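Local structure of a cystathionine beta-synthase domain protein fused to a Zn-ribbon-like domain (Pyrococcus furiosus, 3GHD) at residues 1-7 / 23-29. The protein is of unknown function but probably binds a nucleotide ligand through its CBS domain, the part described here, and a metal ion through its zinc-ribbon-like part. Numbering follows the deposited sequence.
Sequences KAIVVQP and AGSAVVM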
ATOM      1  N   LYS A   1      -0.829   9.859 -15.392  1.00 22.14           N
ATOM      2  CA  LYS A   1      -2.260   9.641 -15.728  1.00 21.25           C
ATOM      3  C   LYS A   1      -3.052  10.690 -14.964  1.00 20.35           C
ATOM      4  O   LYS A   1      -2.804  10.895 -13.780  1.00 20.86           O
ATOM      5  CB  LYS A   1      -2.700   8.228 -15.327  1.00 21.83           C
ATOM      6  CG  LYS A   1      -4.164   7.879 -15.645  1.00 23.89           C
ATOM      7  CD  LYS A   1      -4.862   7.213 -14.427  1.00 24.90           C
ATOM      8  CE  LYS A   1      -5.680   5.996 -14.798  1.00 24.42           C
ATOM      9  NZ  LYS A   1      -5.595   4.938 -13.739  1.00 24.65           N
ATOM     10  N   ALA A   2      -4.022  11.308 -15.643  1.00 19.14           N
ATOM     11  CA  ALA A   2      -4.733  12.485 -15.126  1.00 17.40           C
ATOM     12  C   ALA A   2      -6.237  12.279 -15.006  1.00 16.70           C
ATOM     13  O   ALA A   2      -6.857  11.524 -15.740  1.00 17.82           O
ATOM     14  CB  ALA A   2      -4.472  13.695 -15.999  1.00 17.94           C
ATOM     15  N   ILE A   3      -6.822  12.978 -14.057  1.00 15.98           N
ATOM     16  CA  ILE A   3      -8.267  13.074 -13.946  1.00 14.87           C
ATOM     17  C   ILE A   3      -8.623  14.573 -13.900  1.00 14.93           C
ATOM     18  O   ILE A   3      -7.934  15.351 -13.258  1.00 14.65           O
ATOM     19  CB  ILE A   3      -8.764  12.441 -12.652  1.00 15.76           C
ATOM     20  CG1 ILE A   3      -8.396  10.943 -12.529  1.00 17.14           C
ATOM     21  CG2 ILE A   3     -10.287  12.596 -12.521  1.00 16.00           C
ATOM     22  CD1 ILE A   3      -9.321  10.017 -13.305  1.00 18.75           C
ATOM     23  N   VAL A   4      -9.707  14.954 -14.571  1.00 13.54           N
ATOM     24  CA  VAL A   4     -10.158  16.356 -14.604  1.00 13.02           C
ATOM     25  C   VAL A   4     -11.026  16.651 -13.390  1.00 14.06           C
ATOM     26  O   VAL A   4     -11.922  15.868 -13.075  1.00 14.51           O
ATOM     27  CB  VAL A   4     -10.907  16.638 -15.886  1.00 14.06           C
ATOM     28  CG1 VAL A   4     -11.353  18.129 -15.948  1.00 11.65           C
ATOM     29  CG2 VAL A   4     -10.003  16.260 -17.104  1.00 12.72           C
ATOM     30  N   VAL A   5     -10.725  17.762 -12.714  1.00 13.18           N
ATOM     31  CA  VAL A   5     -11.505  18.282 -11.574  1.00 14.81           C
ATOM     32  C   VAL A   5     -11.861  19.744 -11.782  1.00 15.23           C
ATOM     33  O   VAL A   5     -11.399  20.368 -12.725  1.00 16.51           O
ATOM     34  CB  VAL A   5     -10.752  18.178 -10.242  1.00 13.61           C
ATOM     35  CG1 VAL A   5     -10.423  16.721  -9.903  1.00 15.61           C
ATOM     36  CG2 VAL A   5      -9.470  19.063 -10.225  1.00 13.30           C
ATOM     37  N   GLN A   6     -12.671  20.281 -10.877  1.00 16.70           N
ATOM     38  CA  GLN A   6     -13.090  21.685 -10.912  1.00 17.46           C
ATOM     39  C   GLN A   6     -12.277  22.535  -9.918  1.00 17.28           C
ATOM     40  O   GLN A   6     -11.873  22.053  -8.864  1.00 15.86           O
ATOM     41  CB  GLN A   6     -14.568  21.764 -10.560  1.00 18.34           C
ATOM     42  CG  GLN A   6     -15.498  21.027 -11.530  1.00 20.74           C
ATOM     43  CD  GLN A   6     -16.797  20.586 -10.868  1.00 24.20           C
ATOM     44  OE1 GLN A   6     -17.863  21.149 -11.136  1.00 25.02           O
ATOM     45  NE2 GLN A   6     -16.704  19.588  -9.973  1.00 25.94           N
ATOM     46  N   PRO A   7     -12.072  23.828 -10.234  1.00 17.89           N
ATOM     47  CA  PRO A   7     -11.259  24.694  -9.369  1.00 17.91           C
ATOM     48  C   PRO A   7     -11.689  24.711  -7.909  1.00 18.20           C
ATOM     49  O   PRO A   7     -10.851  24.830  -7.018  1.00 18.48           O
ATOM     50  CB  PRO A   7     -11.462  26.087  -9.973  1.00 18.10           C
ATOM     51  CG  PRO A   7     -12.629  25.974 -10.863  1.00 18.21           C
ATOM     52  CD  PRO A   7     -12.606  24.575 -11.383  1.00 17.87           C
ATOM     53  N   ALA A  23      -4.473   7.628 -10.334  1.00 15.59           N
ATOM     54  CA  ALA A  23      -3.920   8.719 -11.165  1.00 15.39           C
ATOM     55  C   ALA A  23      -3.023   9.575 -10.328  1.00 14.74           C
ATOM     56  O   ALA A  23      -3.222   9.671  -9.128  1.00 15.97           O
ATOM     57  CB  ALA A  23      -5.056   9.551 -11.775  1.00 15.45           C
ATOM     58  N   GLY A  24      -2.050  10.223 -10.959  1.00 14.60           N
ATOM     59  CA  GLY A  24      -1.067  11.004 -10.261  1.00 15.80           C
ATOM     60  C   GLY A  24      -1.362  12.501 -10.285  1.00 16.20           C
ATOM     61  O   GLY A  24      -0.873  13.217  -9.413  1.00 19.87           O
ATOM     62  N   SER A  25      -2.097  12.958 -11.310  1.00 16.15           N
ATOM     63  CA  SER A  25      -2.405  14.394 -11.566  1.00 16.92           C
ATOM     64  C   SER A  25      -3.891  14.736 -11.698  1.00 15.66           C
ATOM     65  O   SER A  25      -4.643  14.020 -12.334  1.00 16.04           O
ATOM     66  CB  SER A  25      -1.743  14.843 -12.900  1.00 17.29           C
ATOM     67  OG  SER A  25      -0.348  14.533 -12.924  1.00 19.58           O
ATOM     68  N   ALA A  26      -4.290  15.880 -11.131  1.00 15.04           N
ATOM     69  CA  ALA A  26      -5.641  16.397 -11.268  1.00 14.66           C
ATOM     70  C   ALA A  26      -5.531  17.640 -12.100  1.00 14.01           C
ATOM     71  O   ALA A  26      -4.851  18.588 -11.675  1.00 13.60           O
ATOM     72  CB  ALA A  26      -6.248  16.789  -9.897  1.00 15.27           C
ATOM     73  N   VAL A  27      -6.168  17.619 -13.266  1.00 14.45           N
ATOM     74  CA  VAL A  27      -6.161  18.715 -14.230  1.00 14.46           C
ATOM     75  C   VAL A  27      -7.375  19.573 -13.923  1.00 14.21           C
ATOM     76  O   VAL A  27      -8.510  19.102 -13.967  1.00 13.88           O
ATOM     77  CB  VAL A  27      -6.169  18.234 -15.677  1.00 14.66           C
ATOM     78  CG1 VAL A  27      -6.313  19.407 -16.627  1.00 15.04           C
ATOM     79  CG2 VAL A  27      -4.875  17.436 -15.977  1.00 14.60           C
ATOM     80  N   VAL A  28      -7.103  20.801 -13.521  1.00 15.17           N
ATOM     81  CA  VAL A  28      -8.130  21.742 -13.081  1.00 16.88           C
ATOM     82  C   VAL A  28      -8.710  22.486 -14.286  1.00 18.06           C
ATOM     83  O   VAL A  28      -7.990  23.241 -14.977  1.00 17.30           O
ATOM     84  CB  VAL A  28      -7.572  22.737 -12.016  1.00 16.65           C
ATOM     85  CG1 VAL A  28      -8.653  23.695 -11.545  1.00 18.10           C
ATOM     86  CG2 VAL A  28      -6.947  21.930 -10.814  1.00 17.42           C
HETATM   87  N   MSE A  29     -10.001  22.244 -14.535  1.00 19.55           N
HETATM   88  CA  MSE A  29     -10.734  22.877 -15.639  1.00 21.25           C
HETATM   89  C   MSE A  29     -11.917  23.694 -15.159  1.00 21.01           C
HETATM   90  O   MSE A  29     -12.707  23.248 -14.319  1.00 20.48           O
HETATM   91  CB  MSE A  29     -11.259  21.818 -16.618  1.00 22.15           C
HETATM   92  CG  MSE A  29     -10.229  21.267 -17.561  1.00 27.94           C
HETATM   93 SE   MSE A  29     -11.118  20.207 -18.975  1.00 43.09          SE
HETATM   94  CE  MSE A  29      -9.569  19.569 -20.009  1.00 37.41           C
TER
HETATM   95  O   HOH W   1       0.174  12.179 -13.231  1.00 20.64           O
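Lys1 O accepts two backbone N-H groups from 23-29. Gly24 N lies in the carbonyl plane at 3.0 Å from Lys1 O. Ser25 N is tilted from that plane, and its bond to Lys1 O is longer, at 3.3 Å. Lys1 CG stands anti to the backbone N (chi1 -179°), and the bent chain lays CD over Ala23 CB at 3.5 Å. Lys1 NZ hydrogen-bonds to Asn21 O. The bond from Ser25 N begins a parallel ladder. Ile3 N donates to Ser25 O, Val27 N to Ile3 O, and Val5 N to Val27 O. Val5 O closes the series with Met29 N at 3.0 Å in an almost straight bond. Strands 2-5 and 25-30 are the two parallel strands of a beta-alpha-beta unit of the CBS domain, connected by helix 11-20. Ile3, Val5, Ala26 and Val28 share one sheet face, where Ile3 and Ala26 meet that helix. Val5 CG2 packs against both Ala26 CB and Val28 CG2, 3.9 Å from the latter. On the other face, Ala2 CB meets Val27 CG2 at 3.8 Å. Val4 CG1 lies 3.7 Å from SE of Met29, a selenomethionine. Just past strand 2-5, Pro7 CA packs on Val28 CG1 at 3.5 Å.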